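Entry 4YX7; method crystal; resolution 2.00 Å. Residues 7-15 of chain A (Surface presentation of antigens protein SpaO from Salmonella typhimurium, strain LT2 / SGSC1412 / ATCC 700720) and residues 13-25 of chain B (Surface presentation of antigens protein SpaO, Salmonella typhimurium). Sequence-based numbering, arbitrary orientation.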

# COMPACT_ATOMS: atom_id res chain seq x y z
N MET A 7 -13.50 0.36 36.78
CA MET A 7 -12.34 0.18 35.91
C MET A 7 -11.89 1.51 35.28
O MET A 7 -12.70 2.32 34.82
CB MET A 7 -12.62 -0.88 34.83
CG MET A 7 -13.95 -0.74 34.10
SD MET A 7 -14.22 -2.06 32.88
CE MET A 7 -12.54 -2.42 32.35
N LEU A 8 -10.58 1.73 35.31
CA LEU A 8 -9.97 3.01 34.94
C LEU A 8 -9.63 3.11 33.46
O LEU A 8 -9.98 4.09 32.79
CB LEU A 8 -8.71 3.23 35.78
CG LEU A 8 -8.84 3.49 37.28
CD1 LEU A 8 -7.50 3.22 37.95
CD2 LEU A 8 -9.29 4.92 37.54
N ARG A 9 -8.92 2.11 32.95
CA ARG A 9 -8.47 2.08 31.56
C ARG A 9 -9.03 0.88 30.76
O ARG A 9 -9.26 -0.21 31.30
CB ARG A 9 -6.95 2.09 31.50
N TRP A 10 -9.22 1.10 29.46
CA TRP A 10 -9.92 0.13 28.62
C TRP A 10 -9.06 -0.24 27.43
O TRP A 10 -8.67 0.62 26.66
CB TRP A 10 -11.26 0.71 28.14
CG TRP A 10 -12.09 1.38 29.22
CD1 TRP A 10 -11.80 2.54 29.87
CD2 TRP A 10 -13.34 0.93 29.73
NE1 TRP A 10 -12.79 2.84 30.77
CE2 TRP A 10 -13.75 1.86 30.70
CE3 TRP A 10 -14.16 -0.17 29.47
CZ2 TRP A 10 -14.94 1.73 31.42
CZ3 TRP A 10 -15.35 -0.31 30.18
CH2 TRP A 10 -15.73 0.64 31.14
N PRO A 11 -8.80 -1.54 27.25
CA PRO A 11 -7.93 -2.00 26.17
C PRO A 11 -8.66 -2.07 24.84
O PRO A 11 -9.47 -2.98 24.65
CB PRO A 11 -7.52 -3.40 26.63
CG PRO A 11 -8.68 -3.87 27.40
CD PRO A 11 -9.30 -2.67 28.06
N LEU A 12 -8.39 -1.15 23.92
CA LEU A 12 -9.09 -1.18 22.64
C LEU A 12 -8.28 -1.89 21.56
O LEU A 12 -7.07 -1.79 21.51
CB LEU A 12 -9.45 0.22 22.18
CG LEU A 12 -10.21 1.11 23.17
CD1 LEU A 12 -10.53 2.42 22.52
CD2 LEU A 12 -11.47 0.44 23.65
N ARG A 13 -8.98 -2.64 20.71
CA ARG A 13 -8.38 -3.28 19.55
C ARG A 13 -9.06 -2.73 18.33
O ARG A 13 -10.29 -2.71 18.25
CB ARG A 13 -8.54 -4.80 19.60
CG ARG A 13 -8.07 -5.44 20.88
CD ARG A 13 -8.04 -6.94 20.73
NE ARG A 13 -9.30 -7.43 20.20
CZ ARG A 13 -10.39 -7.60 20.94
NH1 ARG A 13 -10.36 -7.32 22.24
NH2 ARG A 13 -11.52 -8.06 20.39
N PHE A 14 -8.27 -2.24 17.38
CA PHE A 14 -8.83 -1.74 16.14
C PHE A 14 -8.71 -2.82 15.08
O PHE A 14 -7.65 -3.06 14.51
CB PHE A 14 -8.14 -0.43 15.73
CG PHE A 14 -8.40 0.69 16.72
CD1 PHE A 14 -7.57 0.86 17.83
CD2 PHE A 14 -9.47 1.54 16.56
CE1 PHE A 14 -7.81 1.86 18.75
CE2 PHE A 14 -9.70 2.55 17.47
CZ PHE A 14 -8.86 2.71 18.57
N VAL A 15 -9.82 -3.49 14.84
CA VAL A 15 -9.87 -4.68 14.01
C VAL A 15 -10.19 -4.33 12.55
O VAL A 15 -11.22 -3.73 12.27
CB VAL A 15 -10.91 -5.67 14.55
CG1 VAL A 15 -10.86 -6.96 13.79
CG2 VAL A 15 -10.68 -5.90 16.03
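Chain B 13-25: RKNVTLAELEAMG

Residues 13-25 of chain B lie on chain A as a β-strand followed by a helix. The strand runs antiparallel to strand 9-15 of chain A, with 152° between the N-to-C directions and 4.3 Å between the axes at closest approach. R13(B), extended at phi/psi -130/147, pairs with R13(A) without hydrogen bonds, CA to CA 4.7 Å; its CD packs 4.0 Å from R13(A) CG, and its CA lies 3.3 Å from L12(A) O in a CA-H...O contact. K14(B) (-154/132) bonds with L12(A) in both directions: L12(A) N to K14(B) O is 2.9 Å and K14(B) N to L12(A) O is 3.2 Å. The end of its side chain leads away from chain A, and its NZ forms a long salt bridge with E20(B) OE2, 4.0 Å. N15(B) (-87/120) faces P11(A), on the same side of the sheet as the two arginines 13, with its ND2 4.1 Å from P11(A) CB; proline, lacking an amide hydrogen, suits this non-hydrogen-bonded position. V16(B) (-123/145) closes a second bonded pair: W10(A) N to V16(B) O is a short 2.5 Å, V16(B) N to W10(A) O 2.9 Å. Its CG1 meets L12(A) CD1 at 4.2 Å. T17(B) (-89/170) caps the helix, its OG1 accepting from E20(B) N at 3.1 Å. The chain then turns helical from L18(B), with phi/psi near -65/-35 and the helix axis at 51° to the chain A strand, 8.5 Å away at closest approach. One turn on, L21(B) points toward chain A: its CD2 lies over a face of the W10(A) indole, 4.1 Å from the centroid of the five-membered ring, while its CD1 reaches L12(A) CD1 at 3.8 Å. M24(B), also directed toward chain A, sets its SD 3.8 Å from L12(A) CD1 and, at the ring edge, 4.0 Å from F14(A) CZ.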

# COMPACT_ATOMS: atom_id res chain seq x y z
N ARG B 13 -3.55 -1.38 18.76
CA ARG B 13 -4.09 -1.52 20.10
C ARG B 13 -3.63 -0.34 20.97
O ARG B 13 -2.53 0.17 20.79
CB ARG B 13 -3.67 -2.85 20.71
CG ARG B 13 -4.24 -4.04 19.98
CD ARG B 13 -4.11 -5.30 20.78
NE ARG B 13 -2.73 -5.74 20.87
CZ ARG B 13 -2.27 -6.57 21.80
NH1 ARG B 13 -3.08 -7.03 22.74
NH2 ARG B 13 -0.99 -6.92 21.81
N LYS B 14 -4.49 0.07 21.91
CA LYS B 14 -4.24 1.24 22.76
C LYS B 14 -5.01 1.08 24.08
O LYS B 14 -6.19 0.73 24.07
CB LYS B 14 -4.67 2.53 22.04
CG LYS B 14 -4.18 3.85 22.67
CD LYS B 14 -2.66 3.88 22.87
CE LYS B 14 -2.14 5.21 23.42
NZ LYS B 14 -3.02 6.38 23.14
N ASN B 15 -4.33 1.31 25.20
CA ASN B 15 -4.98 1.36 26.51
C ASN B 15 -5.51 2.77 26.80
O ASN B 15 -4.74 3.73 26.87
CB ASN B 15 -4.03 0.92 27.63
CG ASN B 15 -4.14 -0.56 27.94
OD1 ASN B 15 -3.36 -1.37 27.44
ND2 ASN B 15 -5.10 -0.92 28.79
N VAL B 16 -6.81 2.87 26.99
CA VAL B 16 -7.48 4.16 26.96
C VAL B 16 -8.24 4.44 28.26
O VAL B 16 -8.77 3.52 28.88
CB VAL B 16 -8.42 4.23 25.72
CG1 VAL B 16 -9.87 4.49 26.11
CG2 VAL B 16 -7.92 5.26 24.72
N THR B 17 -8.25 5.70 28.67
CA THR B 17 -9.01 6.14 29.83
C THR B 17 -10.40 6.52 29.36
O THR B 17 -10.63 6.61 28.16
CB THR B 17 -8.36 7.34 30.53
OG1 THR B 17 -8.39 8.47 29.65
CG2 THR B 17 -6.91 7.04 30.87
N LEU B 18 -11.32 6.77 30.28
CA LEU B 18 -12.66 7.18 29.87
C LEU B 18 -12.58 8.50 29.11
O LEU B 18 -13.30 8.71 28.12
CB LEU B 18 -13.58 7.30 31.08
CG LEU B 18 -15.08 7.50 30.78
CD1 LEU B 18 -15.90 6.78 31.82
CD2 LEU B 18 -15.47 8.97 30.73
N ALA B 19 -11.70 9.39 29.57
CA ALA B 19 -11.47 10.68 28.94
C ALA B 19 -11.02 10.52 27.50
O ALA B 19 -11.64 11.07 26.59
CB ALA B 19 -10.44 11.48 29.71
N GLU B 20 -9.93 9.79 27.30
CA GLU B 20 -9.45 9.47 25.96
C GLU B 20 -10.55 8.81 25.14
O GLU B 20 -10.64 9.01 23.93
CB GLU B 20 -8.21 8.56 26.01
CG GLU B 20 -6.93 9.19 26.56
CD GLU B 20 -5.69 8.31 26.34
OE1 GLU B 20 -5.73 7.11 26.67
OE2 GLU B 20 -4.67 8.83 25.82
N LEU B 21 -11.39 8.03 25.82
CA LEU B 21 -12.46 7.27 25.17
C LEU B 21 -13.57 8.17 24.65
O LEU B 21 -14.04 7.99 23.54
CB LEU B 21 -13.02 6.23 26.15
CG LEU B 21 -13.81 5.03 25.62
CD1 LEU B 21 -13.10 4.37 24.45
CD2 LEU B 21 -14.02 4.04 26.75
N GLU B 22 -13.98 9.16 25.44
CA GLU B 22 -14.99 10.10 25.00
C GLU B 22 -14.43 11.12 23.99
O GLU B 22 -15.16 11.62 23.13
CB GLU B 22 -15.61 10.82 26.20
CG GLU B 22 -14.68 11.81 26.87
CD GLU B 22 -15.22 12.33 28.18
OE1 GLU B 22 -16.25 11.81 28.66
OE2 GLU B 22 -14.62 13.27 28.74
N ALA B 23 -13.14 11.42 24.10
CA ALA B 23 -12.46 12.30 23.16
C ALA B 23 -12.37 11.62 21.80
O ALA B 23 -12.50 12.25 20.75
CB ALA B 23 -11.08 12.67 23.66
N MET B 24 -12.13 10.32 21.85
CA MET B 24 -12.17 9.47 20.67
C MET B 24 -13.60 9.31 20.15
O MET B 24 -13.83 9.23 18.95
CB MET B 24 -11.57 8.11 21.01
CG MET B 24 -11.56 7.10 19.91
SD MET B 24 -10.75 5.64 20.55
CE MET B 24 -9.27 6.39 21.22
N GLY B 25 -14.55 9.29 21.09
CA GLY B 25 -15.95 9.14 20.77
C GLY B 25 -16.43 10.26 19.88
O GLY B 25 -17.39 10.11 19.13